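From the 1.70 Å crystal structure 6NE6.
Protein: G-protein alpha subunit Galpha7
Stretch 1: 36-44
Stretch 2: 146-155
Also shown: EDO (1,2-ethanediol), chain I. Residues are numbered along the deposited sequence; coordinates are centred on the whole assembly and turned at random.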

# COMPACT_ATOMS: atom_id res chain seq x y z
N GLY A 36 -12.90 13.32 4.75
CA GLY A 36 -12.88 11.98 5.29
C GLY A 36 -14.02 11.11 4.79
O GLY A 36 -14.81 11.48 3.92
N PHE A 37 -14.10 9.92 5.37
CA PHE A 37 -14.98 8.90 4.82
C PHE A 37 -16.40 9.05 5.34
O PHE A 37 -16.63 9.18 6.55
CB PHE A 37 -14.40 7.53 5.16
CG PHE A 37 -12.96 7.42 4.79
CD1 PHE A 37 -12.59 7.57 3.46
CD2 PHE A 37 -11.98 7.23 5.74
CE1 PHE A 37 -11.25 7.50 3.08
CE2 PHE A 37 -10.63 7.15 5.38
CZ PHE A 37 -10.27 7.29 4.05
N THR A 38 -17.34 9.06 4.41
CA THR A 38 -18.74 9.25 4.74
C THR A 38 -19.36 7.94 5.23
O THR A 38 -18.78 6.86 5.12
CB THR A 38 -19.50 9.76 3.52
OG1 THR A 38 -19.48 8.76 2.50
CG2 THR A 38 -18.84 11.03 3.00
N THR A 39 -20.57 8.05 5.78
CA THR A 39 -21.28 6.86 6.22
C THR A 39 -21.54 5.92 5.05
O THR A 39 -21.39 4.69 5.18
CB THR A 39 -22.58 7.27 6.92
OG1 THR A 39 -22.26 7.90 8.17
CG2 THR A 39 -23.46 6.07 7.18
N GLU A 40 -21.91 6.46 3.89
CA GLU A 40 -22.11 5.62 2.71
C GLU A 40 -20.82 4.92 2.32
O GLU A 40 -20.81 3.71 2.06
CB GLU A 40 -22.63 6.46 1.54
CG GLU A 40 -22.86 5.66 0.24
CD GLU A 40 -23.45 6.51 -0.88
OE1 GLU A 40 -23.82 7.68 -0.62
OE2 GLU A 40 -23.54 6.01 -2.02
N GLU A 41 -19.70 5.65 2.29
CA GLU A 41 -18.42 5.03 1.93
C GLU A 41 -18.07 3.90 2.89
O GLU A 41 -17.66 2.81 2.46
CB GLU A 41 -17.30 6.06 1.91
CG GLU A 41 -17.30 6.96 0.73
CD GLU A 41 -16.09 7.87 0.73
OE1 GLU A 41 -15.93 8.62 1.71
OE2 GLU A 41 -15.31 7.83 -0.25
N LYS A 42 -18.21 4.15 4.20
CA LYS A 42 -17.90 3.12 5.19
C LYS A 42 -18.81 1.91 5.03
O LYS A 42 -18.36 0.76 5.17
CB LYS A 42 -18.01 3.70 6.60
CG LYS A 42 -16.94 4.74 6.98
CD LYS A 42 -17.31 5.32 8.35
CE LYS A 42 -16.35 6.36 8.86
NZ LYS A 42 -16.93 6.93 10.13
N THR A 43 -20.10 2.14 4.78
CA THR A 43 -21.04 1.05 4.55
C THR A 43 -20.62 0.20 3.36
O THR A 43 -20.70 -1.04 3.40
CB THR A 43 -22.46 1.60 4.34
OG1 THR A 43 -22.85 2.37 5.49
CG2 THR A 43 -23.46 0.45 4.13
N LYS A 44 -20.18 0.85 2.28
CA LYS A 44 -19.82 0.10 1.08
C LYS A 44 -18.52 -0.66 1.26
O LYS A 44 -18.35 -1.74 0.68
CB LYS A 44 -19.74 1.04 -0.12
CG LYS A 44 -21.12 1.48 -0.59
CD LYS A 44 -21.05 2.57 -1.66
CE LYS A 44 -22.45 2.90 -2.15
NZ LYS A 44 -22.46 3.96 -3.20
N TYR A 146 -20.90 -3.39 13.54
CA TYR A 146 -19.63 -2.86 13.06
C TYR A 146 -19.82 -1.85 11.93
O TYR A 146 -20.59 -2.08 11.00
CB TYR A 146 -18.74 -4.00 12.57
CG TYR A 146 -17.50 -3.56 11.83
CD1 TYR A 146 -16.56 -2.73 12.43
CD2 TYR A 146 -17.24 -4.00 10.53
CE1 TYR A 146 -15.40 -2.33 11.75
CE2 TYR A 146 -16.09 -3.61 9.85
CZ TYR A 146 -15.17 -2.78 10.46
OH TYR A 146 -14.02 -2.39 9.80
N MET A 147 -19.11 -0.73 12.04
CA MET A 147 -18.98 0.26 10.98
C MET A 147 -17.50 0.57 10.89
O MET A 147 -16.90 0.97 11.92
CB MET A 147 -19.80 1.52 11.26
CG MET A 147 -21.28 1.32 11.01
SD MET A 147 -21.53 1.04 9.25
CE MET A 147 -20.64 2.45 8.62
N PRO A 148 -16.86 0.40 9.73
CA PRO A 148 -15.42 0.65 9.61
C PRO A 148 -15.00 1.99 10.17
O PRO A 148 -15.65 3.02 9.96
CB PRO A 148 -15.19 0.59 8.09
CG PRO A 148 -16.21 -0.42 7.63
CD PRO A 148 -17.42 -0.21 8.51
N SER A 149 -13.90 1.97 10.91
CA SER A 149 -13.26 3.18 11.40
C SER A 149 -12.44 3.82 10.29
O SER A 149 -12.14 3.23 9.26
CB SER A 149 -12.34 2.88 12.59
OG SER A 149 -11.23 2.08 12.17
N GLU A 150 -12.08 5.08 10.55
CA GLU A 150 -11.15 5.79 9.69
C GLU A 150 -9.90 4.96 9.42
O GLU A 150 -9.50 4.77 8.27
CB GLU A 150 -10.81 7.11 10.37
CG GLU A 150 -10.24 8.17 9.50
CD GLU A 150 -10.21 9.49 10.25
OE1 GLU A 150 -9.27 9.69 11.04
OE2 GLU A 150 -11.16 10.29 10.08
N GLU A 151 -9.28 4.43 10.48
CA GLU A 151 -8.05 3.67 10.30
C GLU A 151 -8.31 2.36 9.55
O GLU A 151 -7.49 1.94 8.72
CB GLU A 151 -7.40 3.39 11.66
CG GLU A 151 -6.09 2.61 11.55
CD GLU A 151 -5.37 2.47 12.87
OE1 GLU A 151 -5.96 2.83 13.91
OE2 GLU A 151 -4.21 1.99 12.87
N ASP A 152 -9.46 1.73 9.79
CA ASP A 152 -9.84 0.54 9.02
C ASP A 152 -9.80 0.81 7.52
O ASP A 152 -9.33 -0.02 6.74
CB ASP A 152 -11.24 0.06 9.38
CG ASP A 152 -11.34 -0.52 10.79
OD1 ASP A 152 -10.31 -0.71 11.50
OD2 ASP A 152 -12.49 -0.78 11.18
N VAL A 153 -10.31 1.98 7.11
CA VAL A 153 -10.40 2.29 5.68
C VAL A 153 -9.02 2.60 5.10
O VAL A 153 -8.68 2.14 4.01
CB VAL A 153 -11.38 3.46 5.45
CG1 VAL A 153 -11.36 3.89 3.96
CG2 VAL A 153 -12.81 3.07 5.87
N VAL A 154 -8.22 3.37 5.83
CA VAL A 154 -6.87 3.70 5.38
C VAL A 154 -6.06 2.43 5.15
O VAL A 154 -5.28 2.34 4.21
CB VAL A 154 -6.19 4.62 6.41
CG1 VAL A 154 -4.70 4.83 6.09
CG2 VAL A 154 -6.92 5.97 6.48
N ARG A 155 -6.26 1.43 6.00
CA ARG A 155 -5.49 0.20 5.90
C ARG A 155 -6.03 -0.80 4.88
O ARG A 155 -5.36 -1.80 4.62
CB ARG A 155 -5.42 -0.46 7.28
CG ARG A 155 -4.50 0.27 8.24
CD ARG A 155 -4.31 -0.55 9.48
NE ARG A 155 -3.45 0.09 10.47
CZ ARG A 155 -2.17 -0.21 10.66
NH1 ARG A 155 -1.59 -1.15 9.92
NH2 ARG A 155 -1.48 0.41 11.61
C1 EDO I . -14.01 15.72 7.64
O1 EDO I . -13.08 14.75 7.13
C2 EDO I . -15.26 15.69 6.77
O2 EDO I . -15.71 14.33 6.65
O HOH W 1 -13.00 9.83 8.12
O HOH W 2 -16.90 4.46 11.99

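Two helix starts meet here, each preceded by loop and each capped by its own hydroxyl residue. No direct hydrogen bond joins the stretches; the contact, 407 Å² summed over both sides, rests on apolar packing and two bridging waters. The backbones come closest at Lys 42 and Pro 148, with CA atoms 5.6 Å apart, and stand 6.9 Å apart at Phe 37 and Glu 150.

Tyr 146 opens stretch 2 without touching stretch 1. Its OH donates to Asp 152 OD2 at 2.6 Å, tying the incoming loop to the first turn of the helix. Met 147 leaves its backbone sideways, but an all-m side chain brings the thioether end back to the first helix. There Met 147 CE lies 3.5 Å from Lys 42 CB and 3.8 Å from Thr 43 OG1. That hydroxyl is already engaged, donating to Thr 39 O at 2.8 Å, so the methyl meets a polar group whose proton is spent within its own helix.

Pro 148 is buried and points toward stretch 1. The extended aliphatic chain of Lys 42 runs past it, Lys 42 CD coming within 3.3 Å of Pro 148 O. The charged end then reaches water 2, which accepts from Lys 42 NZ at 3.1 Å and donates to Pro 148 O at 2.8 Å. The lysine thus packs with its methylenes and bonds through water with its amine.

Ser 149 turns away and serves its own helix: Ser 149 OG accepts from Asp 152 N at 3.0 Å, while Ser 149 N donates to Asp 152 OD2 at 3.1 Å. Stretch 1 repeats this reciprocal cap, with Glu 41 N donating to Thr 38 OG1 and Thr 38 N to Glu 41 OE1, both at 3.1 Å. Each helix start therefore satisfies these amides locally.

Glu 150 supplies the second water bridge. Water 1 donates to Glu 150 OE2 at 2.7 Å and accepts from Phe 37 N at 3.0 Å, linking carboxylate to loop amide just before the first helix.

Val 153 and Val 154 receive the Phe 37 ring. Val 153 CG1 sits over one face, 3.5 Å from the ring centroid and only 9° off the normal, a CH-pi contact. Val 154 CG2 lies at the edge, 4.0 Å from Phe 37 CE2. Consecutive valines thus give one aromatic ring both a face and an edge contact.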